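Local atomic coordinates of putative aminotransferase (Actinomadura melliaura, PDB entry 4ZWV), a protein that probably acts as a pyridoxal phosphate-dependent sugar aminotransferase in making the aminopentose of the indolocarbazole AT2433. Residues H130-P135 against L283-D288; A163-A168 against V173-H178. All coordinates share one frame; numbering follows the deposited sequence. Where two conformers were deposited one is given.

How the interactions relate
Both interactions involve loops that follow neighbouring parallel strands of the large seven-stranded sheet, 123-129 for interaction 1 and 157-161 for interaction 2. The first is partly buried and joins parts of the chain far apart in sequence, through a tyrosine ring against an arginine, a hydrogen bond to the tyrosine hydroxyl and a bridging water. The second is buried and local, continuing a short antiparallel hairpin with one backbone bond and methyl packing. They meet at His164, a pyridoxal 5'-phosphate-binding residue, where His164 ND1 lies 2.9 Å from Thr132 N, a probable hydrogen bond, and again where the ring of His130 packs on Leu175. The three-stranded sheet formed by 169-170, 173-174 and 289-290 ties the two together.

Interaction 1 of 2, residues H130-P135 against L283-D288; sequences HWTGYP and LQRSPD
One face of the Tyr134 ring is covered by the side chain of Arg285. The aliphatic CD of Arg285 sits over the ring centre, 3.7 Å from the centroid of Tyr134, in a CH-pi contact. Beyond it the guanidinium makes a cation-pi contact over the same face, its plane turned 32° from the ring, with NH1 of Arg285 3.3 Å from CD2 of Tyr134. The arginine reaches back over the ring because its chain bends at chi2 (-55°). The other guanidinium face rests on Leu283 CB, and NH1 also bonds Thr107 O.

Hydrogen bonds complete the grip. Ser286 N donates to Tyr134 OH at 2.8 Å, nearly straight at 170° and close to the ring plane. A water in the guanidinium plane accepts from Arg285 NH2 and donates to Thr132 OG1, which in turn donates to Trp131 O. A leucine in place of Tyr134 would probably leave Ser286 N without its acceptor and Arg285 without its aromatic bed.

Set beside the cofactor-binding His164 by Thr132, the contact thus ties the loop between strand 123-129 and helix 138-152 to the connection from strand 280-282 to strand 289-290, with Thr132 and Leu283 both touching strand 296-300.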
ATOM      1  N   HIS A 130      -4.736   7.789 -19.592  1.00  8.16           N
ATOM      2  CA  HIS A 130      -4.193   7.536 -20.928  1.00  9.18           C
ATOM      3  C   HIS A 130      -4.420   6.058 -21.244  1.00 10.02           C
ATOM      4  O   HIS A 130      -3.499   5.235 -21.230  1.00 11.79           O
ATOM      5  CB  HIS A 130      -2.717   7.914 -20.992  1.00  9.11           C
ATOM      6  CG  HIS A 130      -2.434   9.328 -20.589  1.00 10.27           C
ATOM      7  ND1 HIS A 130      -2.867  10.418 -21.318  1.00 12.32           N
ATOM      8  CD2 HIS A 130      -1.743   9.828 -19.538  1.00  9.33           C
ATOM      9  CE1 HIS A 130      -2.450  11.528 -20.733  1.00 13.44           C
ATOM     10  NE2 HIS A 130      -1.770  11.196 -19.643  1.00 10.10           N
ATOM     11  N   TRP A 131      -5.682   5.742 -21.519  1.00 10.26           N
ATOM     12  CA  TRP A 131      -6.180   4.373 -21.514  1.00  9.83           C
ATOM     13  C   TRP A 131      -5.562   3.513 -22.614  1.00 10.16           C
ATOM     14  O   TRP A 131      -5.515   3.919 -23.773  1.00 11.71           O
ATOM     15  CB  TRP A 131      -7.703   4.406 -21.636  1.00 12.46           C
ATOM     16  CG  TRP A 131      -8.385   3.071 -21.591  1.00 11.94           C
ATOM     17  CD1 TRP A 131      -9.166   2.515 -22.573  1.00 14.78           C
ATOM     18  CD2 TRP A 131      -8.356   2.132 -20.519  1.00 12.62           C
ATOM     19  NE1 TRP A 131      -9.629   1.285 -22.164  1.00 15.60           N
ATOM     20  CE2 TRP A 131      -9.144   1.026 -20.909  1.00 14.86           C
ATOM     21  CE3 TRP A 131      -7.736   2.110 -19.267  1.00 12.27           C
ATOM     22  CZ2 TRP A 131      -9.325  -0.087 -20.085  1.00 17.84           C
ATOM     23  CZ3 TRP A 131      -7.921   1.003 -18.446  1.00 16.88           C
ATOM     24  CH2 TRP A 131      -8.715  -0.078 -18.861  1.00 16.49           C
ATOM     25  N   THR A 132      -5.085   2.330 -22.215  1.00  9.73           N
ATOM     26  CA  THR A 132      -4.352   1.364 -23.055  1.00 11.67           C
ATOM     27  C   THR A 132      -3.048   1.924 -23.624  1.00  9.93           C
ATOM     28  O   THR A 132      -2.398   1.269 -24.441  1.00 13.52           O
ATOM     29  CB  THR A 132      -5.210   0.792 -24.230  1.00 12.99           C
ATOM     30  OG1 THR A 132      -5.373   1.763 -25.271  1.00 15.78           O
ATOM     31  CG2 THR A 132      -6.565   0.319 -23.734  1.00 18.55           C
ATOM     32  N   GLY A 133      -2.637   3.096 -23.153  1.00 10.63           N
ATOM     33  CA  GLY A 133      -1.364   3.672 -23.566  1.00 10.60           C
ATOM     34  C   GLY A 133      -1.479   4.871 -24.484  1.00 12.15           C
ATOM     35  O   GLY A 133      -0.465   5.455 -24.875  1.00 12.14           O
ATOM     36  N   TYR A 134      -2.708   5.252 -24.828  1.00 10.97           N
ATOM     37  CA  TYR A 134      -2.920   6.348 -25.781  1.00 12.30           C
ATOM     38  C   TYR A 134      -3.171   7.666 -25.064  1.00 10.54           C
ATOM     39  O   TYR A 134      -4.097   7.779 -24.270  1.00 11.15           O
ATOM     40  CB  TYR A 134      -4.088   6.025 -26.714  1.00 12.52           C
ATOM     41  CG  TYR A 134      -4.321   7.078 -27.773  1.00 13.76           C
ATOM     42  CD1 TYR A 134      -3.364   7.317 -28.752  1.00 17.20           C
ATOM     43  CD2 TYR A 134      -5.490   7.825 -27.797  1.00 13.48           C
ATOM     44  CE1 TYR A 134      -3.566   8.270 -29.739  1.00 15.80           C
ATOM     45  CE2 TYR A 134      -5.703   8.791 -28.789  1.00 13.67           C
ATOM     46  CZ  TYR A 134      -4.731   9.008 -29.738  1.00 15.34           C
ATOM     47  OH  TYR A 134      -4.926   9.960 -30.718  1.00 17.92           O
ATOM     48  N   PRO A 135      -2.350   8.685 -25.341  1.00 10.92           N
ATOM     49  CA  PRO A 135      -2.522   9.907 -24.547  1.00 10.81           C
ATOM     50  C   PRO A 135      -3.767  10.735 -24.857  1.00 12.04           C
ATOM     51  O   PRO A 135      -4.183  10.877 -26.008  1.00 11.25           O
ATOM     52  CB  PRO A 135      -1.269  10.726 -24.880  1.00 11.95           C
ATOM     53  CG  PRO A 135      -0.272   9.712 -25.365  1.00 13.95           C
ATOM     54  CD  PRO A 135      -1.105   8.711 -26.125  1.00 12.49           C
ATOM     55  N   LEU A 283      -9.405   1.839 -34.265  0.62 16.73           N
ATOM     56  CA  LEU A 283      -9.368   3.159 -33.649  0.62 17.83           C
ATOM     57  C   LEU A 283      -8.370   4.036 -34.410  0.62 21.58           C
ATOM     58  O   LEU A 283      -7.241   3.622 -34.664  0.62 26.69           O
ATOM     59  CB  LEU A 283      -8.990   3.053 -32.171  0.62 16.94           C
ATOM     60  CG  LEU A 283     -10.087   2.434 -31.301  0.62 20.19           C
ATOM     61  CD1 LEU A 283      -9.563   2.104 -29.926  0.62 25.28           C
ATOM     62  CD2 LEU A 283     -11.285   3.371 -31.210  0.62 20.87           C
ATOM     63  N   GLN A 284      -8.787   5.242 -34.774  1.00 27.63           N
ATOM     64  CA  GLN A 284      -7.907   6.169 -35.484  1.00 30.35           C
ATOM     65  C   GLN A 284      -7.108   7.013 -34.489  1.00 25.24           C
ATOM     66  O   GLN A 284      -7.685   7.770 -33.717  1.00 33.13           O
ATOM     67  CB  GLN A 284      -8.715   7.072 -36.423  1.00 36.87           C
ATOM     68  CG  GLN A 284      -9.480   6.328 -37.513  1.00 44.34           C
ATOM     69  CD  GLN A 284      -8.565   5.619 -38.491  1.00 53.21           C
ATOM     70  OE1 GLN A 284      -8.667   4.405 -38.689  1.00 57.08           O
ATOM     71  NE2 GLN A 284      -7.662   6.373 -39.109  1.00 54.14           N
ATOM     72  N   ARG A 285      -5.786   6.872 -34.508  1.00 22.73           N
ATOM     73  CA  ARG A 285      -4.921   7.569 -33.554  1.00 20.48           C
ATOM     74  C   ARG A 285      -4.266   8.787 -34.200  1.00 20.39           C
ATOM     75  O   ARG A 285      -3.923   8.764 -35.372  1.00 24.70           O
ATOM     76  CB  ARG A 285      -3.849   6.633 -33.002  1.00 21.94           C
ATOM     77  CG  ARG A 285      -4.382   5.320 -32.442  1.00 20.09           C
ATOM     78  CD  ARG A 285      -5.437   5.551 -31.385  1.00 19.74           C
ATOM     79  NE  ARG A 285      -5.683   4.330 -30.624  1.00 18.57           N
ATOM     80  CZ  ARG A 285      -6.521   4.251 -29.600  1.00 23.95           C
ATOM     81  NH1 ARG A 285      -7.195   5.325 -29.215  1.00 20.41           N
ATOM     82  NH2 ARG A 285      -6.673   3.101 -28.959  1.00 24.78           N
ATOM     83  N   SER A 286      -4.093   9.846 -33.420  1.00 17.22           N
ATOM     84  CA  SER A 286      -3.552  11.100 -33.940  1.00 18.37           C
ATOM     85  C   SER A 286      -2.033  11.056 -34.063  1.00 18.35           C
ATOM     86  O   SER A 286      -1.361  10.499 -33.197  1.00 18.34           O
ATOM     87  CB  SER A 286      -3.967  12.253 -33.033  1.00 21.75           C
ATOM     88  OG  SER A 286      -3.372  13.465 -33.461  1.00 28.12           O
ATOM     89  N   PRO A 287      -1.484  11.659 -35.127  1.00 17.33           N
ATOM     90  CA  PRO A 287      -0.035  11.634 -35.343  1.00 16.41           C
ATOM     91  C   PRO A 287       0.744  12.626 -34.476  1.00 14.86           C
ATOM     92  O   PRO A 287       1.964  12.708 -34.631  1.00 18.76           O
ATOM     93  CB  PRO A 287       0.101  12.008 -36.821  1.00 19.65           C
ATOM     94  CG  PRO A 287      -1.070  12.897 -37.066  1.00 18.58           C
ATOM     95  CD  PRO A 287      -2.193  12.283 -36.260  1.00 18.05           C
ATOM     96  N   ASP A 288       0.065  13.366 -33.605  1.00 13.96           N
ATOM     97  CA  ASP A 288       0.748  14.365 -32.782  1.00 15.78           C
ATOM     98  C   ASP A 288       1.194  13.810 -31.434  1.00 16.02           C
ATOM     99  O   ASP A 288       1.584  14.569 -30.560  1.00 16.24           O
ATOM    100  CB  ASP A 288      -0.139  15.602 -32.562  1.00 13.77           C
ATOM    101  CG  ASP A 288      -1.383  15.302 -31.746  1.00 17.13           C
ATOM    102  OD1 ASP A 288      -1.724  14.118 -31.572  1.00 18.88           O
ATOM    103  OD2 ASP A 288      -2.036  16.255 -31.279  1.00 21.01           O
TER
HETATM  104  O   HOH W   1      -7.899   2.107 -26.676  1.00 26.44           O

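Interaction 2 of 2, residues A163-A168 against V173-H178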
ATOM      1  N   ALA A 163      -0.656   4.644 -15.950  1.00  8.84           N
ATOM      2  CA  ALA A 163      -0.325   3.234 -15.721  1.00  8.16           C
ATOM      3  C   ALA A 163      -0.047   2.429 -16.993  1.00  9.07           C
ATOM      4  O   ALA A 163       0.806   1.532 -16.991  1.00 10.45           O
ATOM      5  CB  ALA A 163      -1.441   2.558 -14.938  1.00 10.58           C
ATOM      6  N   HIS A 164      -0.766   2.744 -18.076  1.00  9.12           N
ATOM      7  CA  HIS A 164      -0.624   2.011 -19.336  1.00 10.07           C
ATOM      8  C   HIS A 164       0.349   2.671 -20.291  1.00  8.44           C
ATOM      9  O   HIS A 164       0.537   2.196 -21.416  1.00 11.07           O
ATOM     10  CB  HIS A 164      -1.970   1.906 -20.057  1.00 10.26           C
ATOM     11  CG  HIS A 164      -2.957   1.036 -19.361  1.00 11.50           C
ATOM     12  ND1 HIS A 164      -4.242   0.854 -19.824  1.00 13.89           N
ATOM     13  CD2 HIS A 164      -2.846   0.279 -18.246  1.00 12.11           C
ATOM     14  CE1 HIS A 164      -4.881   0.022 -19.022  1.00 15.47           C
ATOM     15  NE2 HIS A 164      -4.057  -0.340 -18.053  1.00 16.95           N
ATOM     16  N   ALA A 165       0.948   3.773 -19.851  1.00  9.31           N
ATOM     17  CA  ALA A 165       1.580   4.689 -20.793  1.00  9.66           C
ATOM     18  C   ALA A 165       3.037   5.011 -20.468  1.00 10.78           C
ATOM     19  O   ALA A 165       3.542   6.075 -20.822  1.00 10.74           O
ATOM     20  CB  ALA A 165       0.758   5.977 -20.872  1.00 11.30           C
ATOM     21  N   TRP A 166       3.747   4.081 -19.835  1.00  9.44           N
ATOM     22  CA  TRP A 166       5.181   4.281 -19.711  1.00  9.64           C
ATOM     23  C   TRP A 166       5.804   4.510 -21.101  1.00 10.69           C
ATOM     24  O   TRP A 166       5.512   3.791 -22.060  1.00 12.29           O
ATOM     25  CB  TRP A 166       5.871   3.089 -19.021  1.00 11.37           C
ATOM     26  CG  TRP A 166       7.334   3.380 -18.861  1.00 12.89           C
ATOM     27  CD1 TRP A 166       8.360   2.882 -19.611  1.00 18.16           C
ATOM     28  CD2 TRP A 166       7.924   4.301 -17.933  1.00 13.71           C
ATOM     29  NE1 TRP A 166       9.552   3.422 -19.191  1.00 18.16           N
ATOM     30  CE2 TRP A 166       9.311   4.305 -18.172  1.00 18.75           C
ATOM     31  CE3 TRP A 166       7.410   5.129 -16.932  1.00 13.99           C
ATOM     32  CZ2 TRP A 166      10.193   5.089 -17.433  1.00 20.02           C
ATOM     33  CZ3 TRP A 166       8.283   5.918 -16.209  1.00 16.45           C
ATOM     34  CH2 TRP A 166       9.660   5.890 -16.460  1.00 21.27           C
ATOM     35  N   GLY A 167       6.643   5.535 -21.200  1.00  9.49           N
ATOM     36  CA  GLY A 167       7.331   5.842 -22.437  1.00 12.27           C
ATOM     37  C   GLY A 167       6.518   6.621 -23.460  1.00 11.71           C
ATOM     38  O   GLY A 167       7.005   6.876 -24.562  1.00 12.85           O
ATOM     39  N   ALA A 168       5.275   6.967 -23.123  1.00 10.49           N
ATOM     40  CA  ALA A 168       4.424   7.703 -24.065  1.00 11.31           C
ATOM     41  C   ALA A 168       4.782   9.177 -24.083  1.00 11.84           C
ATOM     42  O   ALA A 168       5.374   9.690 -23.128  1.00 12.06           O
ATOM     43  CB  ALA A 168       2.948   7.526 -23.712  1.00 10.65           C
ATOM     44  N   VAL A 173       6.534  16.050 -26.127  1.00 12.32           N
ATOM     45  CA  VAL A 173       6.877  16.174 -24.720  1.00 12.43           C
ATOM     46  C   VAL A 173       6.494  14.876 -24.018  1.00 13.24           C
ATOM     47  O   VAL A 173       5.363  14.405 -24.141  1.00 13.08           O
ATOM     48  CB  VAL A 173       6.156  17.374 -24.077  1.00 12.14           C
ATOM     49  CG1 VAL A 173       6.381  17.413 -22.562  1.00 16.37           C
ATOM     50  CG2 VAL A 173       6.611  18.676 -24.735  1.00 19.03           C
ATOM     51  N   PRO A 174       7.440  14.281 -23.274  1.00 13.32           N
ATOM     52  CA  PRO A 174       7.132  13.043 -22.547  1.00 12.87           C
ATOM     53  C   PRO A 174       6.031  13.242 -21.521  1.00 11.28           C
ATOM     54  O   PRO A 174       5.976  14.290 -20.862  1.00 12.18           O
ATOM     55  CB  PRO A 174       8.452  12.701 -21.843  1.00 15.22           C
ATOM     56  CG  PRO A 174       9.190  14.012 -21.764  1.00 20.65           C
ATOM     57  CD  PRO A 174       8.803  14.769 -23.004  1.00 14.96           C
ATOM     58  N   LEU A 175       5.160  12.251 -21.367  1.00 11.42           N
ATOM     59  CA  LEU A 175       4.246  12.292 -20.232  1.00 10.47           C
ATOM     60  C   LEU A 175       5.041  12.494 -18.942  1.00 12.00           C
ATOM     61  O   LEU A 175       6.153  11.963 -18.792  1.00 12.66           O
ATOM     62  CB  LEU A 175       3.400  11.022 -20.140  1.00 13.35           C
ATOM     63  CG  LEU A 175       2.443  10.753 -21.300  1.00 12.18           C
ATOM     64  CD1 LEU A 175       1.582   9.548 -20.959  1.00 13.51           C
ATOM     65  CD2 LEU A 175       1.575  11.991 -21.606  1.00 12.96           C
ATOM     66  N   GLY A 176       4.474  13.284 -18.037  1.00 11.25           N
ATOM     67  CA  GLY A 176       5.184  13.721 -16.843  1.00 12.97           C
ATOM     68  C   GLY A 176       5.620  15.180 -16.912  1.00 16.53           C
ATOM     69  O   GLY A 176       5.994  15.771 -15.901  1.00 16.75           O
ATOM     70  N   SER A 177       5.567  15.785 -18.097  1.00 12.89           N
ATOM     71  CA  SER A 177       6.098  17.134 -18.274  1.00 13.64           C
ATOM     72  C   SER A 177       5.091  18.107 -18.874  1.00 12.43           C
ATOM     73  O   SER A 177       5.479  19.075 -19.537  1.00 16.66           O
ATOM     74  CB  SER A 177       7.351  17.107 -19.160  1.00 15.44           C
ATOM     75  OG  SER A 177       8.442  16.490 -18.494  1.00 18.00           O
ATOM     76  N   HIS A 178       3.804  17.873 -18.626  1.00 12.25           N
ATOM     77  CA  HIS A 178       2.776  18.751 -19.190  1.00 13.71           C
ATOM     78  C   HIS A 178       2.104  19.620 -18.122  1.00 15.69           C
ATOM     79  O   HIS A 178       1.082  20.245 -18.375  1.00 17.87           O
ATOM     80  CB  HIS A 178       1.724  17.926 -19.944  1.00 12.75           C
ATOM     81  CG  HIS A 178       2.274  17.179 -21.118  1.00 11.14           C
ATOM     82  ND1 HIS A 178       2.780  15.901 -21.015  1.00 13.78           N
ATOM     83  CD2 HIS A 178       2.409  17.534 -22.419  1.00 14.37           C
ATOM     84  CE1 HIS A 178       3.200  15.500 -22.203  1.00 14.61           C
ATOM     85  NE2 HIS A 178       2.979  16.470 -23.074  1.00 14.20           N
TER
HETATM   86  O   HOH W   2       6.854   9.563 -20.310  1.00 18.21           O
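A single backbone hydrogen bond, from Leu175 N to Ala168 O at 3.1 Å and 168°, links two type II beta turns, Ala165 to Ala168 and Pro174 to Ser177, its donor standing 29° out of the carbonyl plane of Ala168.

Among the side chains, Leu175 does the reaching. With CG turned anti to its carbonyl carbon (chi1 -64°), the leucine brings CD1 against two methyl groups at once, 3.7 Å from Ala165 CB and 3.7 Å from Ala168 CB. One methyl therefore touches both the first and the last residue of the first turn. Leu175 CG also lies against the Ala168 carbonyl, 3.6 Å from Ala168 O. A water donates to that same oxygen and to Leu175 O, at 2.9 Å from the latter, and so forms a second bridge beside the direct bond. Gly167 and Gly176 occupy the third positions of the two turns, where positive phi favours glycine.

The pairing continues the hairpin of strands 169-170 and 173-174 by one step, into the loop that follows strand 157-161. In that loop His164, a pyridoxal 5'-phosphate-binding residue although no cofactor is bound in this chain, stacks on Tyr294. Leu175 is packed further by Leu138 of helix 138-152 and Phe184 of strand 181-185.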